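Local coordinates for protein MAU2 chromatid cohesion factor homolog (Saccharomyces cerevisiae, PDB 4XDN) that forms a complex with SCC2 that is required for cohesin to associate with chromosomes, and so takes part in sister chromatid cohesion, at residues N64-M69 with V92-Q97. Sequence-based numbering, arbitrary orientation.
Sequences NMSIQM and VELLIQ
The helical turns carrying Ile67 and Leu94 face each other with axes 10.0 Å apart and run roughly antiparallel, at 142°. Ile67 and Leu94 make the nearest backbone approach, 7.2 Å between their CA atoms. Their side chains slide past one another in opposite directions. CG1 of Ile67 lies 4.0 Å from CB of Leu94, while the CD1 methyl of Leu94 reaches on to Ser66. Leu94 CD1 stops 3.3 Å from Ser66 OG. With OG swung anti to the Ser66 N (chi1 174°), the hydroxyl lies beside this methyl, yet its hydrogen bond goes to Ala36 O of helix 29-45. No hydrogen bond crosses between the segments, and the packing is mostly apolar. The two segments belong to consecutive helices, 53-76 and 81-98, which form an antiparallel helical hairpin, as in the TPR-like helical array known for the SCC4/mau-2 family. One residue on from Leu94, Leu95 CD2 rests obliquely against both branches of Ile67, 4.2 Å from CG2 and from CD1. Trimming Ile67 to an alanine would probably leave a gap facing Leu94 CB and Leu95 CD2. Tyr44 of helix 29-45 also packs on Leu94, and Ala105 of helix 102-119 on Leu95. An apolar side chain of another protein chain packs on Leu95 as well.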
# COMPACT_ATOMS: atom_id res chain seq x y z
N ASN A 64 33.27 6.78 2.59
CA ASN A 64 33.95 7.88 3.25
C ASN A 64 35.10 8.38 2.39
O ASN A 64 35.21 9.58 2.11
CB ASN A 64 34.45 7.45 4.62
CG ASN A 64 34.88 8.62 5.48
OD1 ASN A 64 34.26 9.68 5.46
ND2 ASN A 64 35.95 8.44 6.25
N MET A 65 35.96 7.46 1.96
CA MET A 65 37.08 7.80 1.09
C MET A 65 36.60 8.45 -0.20
O MET A 65 37.17 9.45 -0.63
CB MET A 65 37.91 6.56 0.78
CG MET A 65 38.91 6.20 1.86
SD MET A 65 40.18 7.46 2.10
CE MET A 65 41.02 7.40 0.51
N SER A 66 35.57 7.89 -0.82
CA SER A 66 35.04 8.44 -2.06
C SER A 66 34.62 9.89 -1.88
O SER A 66 34.96 10.75 -2.69
CB SER A 66 33.86 7.61 -2.56
OG SER A 66 33.27 8.22 -3.70
N ILE A 67 33.87 10.15 -0.82
CA ILE A 67 33.40 11.50 -0.53
C ILE A 67 34.57 12.44 -0.26
O ILE A 67 34.59 13.56 -0.76
CB ILE A 67 32.44 11.50 0.68
CG1 ILE A 67 31.15 10.76 0.32
CG2 ILE A 67 32.10 12.93 1.12
CD1 ILE A 67 30.31 10.37 1.52
N GLN A 68 35.54 11.98 0.52
CA GLN A 68 36.68 12.81 0.89
C GLN A 68 37.53 13.14 -0.34
O GLN A 68 38.08 14.23 -0.43
CB GLN A 68 37.53 12.11 1.95
CG GLN A 68 36.76 11.79 3.24
CD GLN A 68 37.26 12.54 4.47
OE1 GLN A 68 38.23 13.29 4.42
NE2 GLN A 68 36.58 12.33 5.59
N MET A 69 37.61 12.20 -1.27
CA MET A 69 38.36 12.42 -2.51
C MET A 69 37.63 13.45 -3.38
O MET A 69 38.27 14.30 -4.01
CB MET A 69 38.55 11.11 -3.26
CG MET A 69 39.45 10.10 -2.54
SD MET A 69 41.20 10.52 -2.56
CE MET A 69 41.73 9.66 -4.04
N VAL A 92 27.40 14.68 -3.80
CA VAL A 92 26.16 14.92 -3.07
C VAL A 92 25.23 13.72 -3.16
O VAL A 92 24.48 13.43 -2.24
CB VAL A 92 25.44 16.18 -3.61
CG1 VAL A 92 23.98 16.23 -3.16
CG2 VAL A 92 26.17 17.43 -3.16
N GLU A 93 25.30 13.01 -4.29
CA GLU A 93 24.53 11.79 -4.47
C GLU A 93 24.83 10.81 -3.33
O GLU A 93 23.94 10.12 -2.84
CB GLU A 93 24.85 11.15 -5.82
CG GLU A 93 23.96 9.98 -6.20
CD GLU A 93 22.62 10.41 -6.78
OE1 GLU A 93 21.88 9.53 -7.25
OE2 GLU A 93 22.31 11.63 -6.76
N LEU A 94 26.09 10.78 -2.91
CA LEU A 94 26.52 9.89 -1.84
C LEU A 94 26.10 10.42 -0.48
O LEU A 94 25.71 9.65 0.40
CB LEU A 94 28.04 9.69 -1.87
CG LEU A 94 28.62 9.10 -3.16
CD1 LEU A 94 30.11 8.86 -3.00
CD2 LEU A 94 27.92 7.81 -3.56
N LEU A 95 26.17 11.73 -0.30
CA LEU A 95 25.73 12.34 0.95
C LEU A 95 24.26 12.04 1.19
O LEU A 95 23.84 11.77 2.32
CB LEU A 95 25.96 13.86 0.93
CG LEU A 95 27.41 14.34 0.90
CD1 LEU A 95 27.45 15.85 0.75
CD2 LEU A 95 28.16 13.92 2.16
N ILE A 96 23.49 12.08 0.12
CA ILE A 96 22.05 11.88 0.19
C ILE A 96 21.69 10.41 0.45
O ILE A 96 20.77 10.12 1.21
CB ILE A 96 21.37 12.37 -1.12
CG1 ILE A 96 21.49 13.89 -1.22
CG2 ILE A 96 19.90 11.96 -1.17
CD1 ILE A 96 21.05 14.46 -2.56
N GLN A 97 22.43 9.50 -0.18
CA GLN A 97 22.09 8.08 -0.13
C GLN A 97 22.81 7.31 0.98
O GLN A 97 22.35 6.25 1.39
CB GLN A 97 22.40 7.42 -1.47
CG GLN A 97 21.52 7.91 -2.61
CD GLN A 97 21.75 7.14 -3.90
OE1 GLN A 97 22.55 6.20 -3.93
NE2 GLN A 97 21.06 7.53 -4.96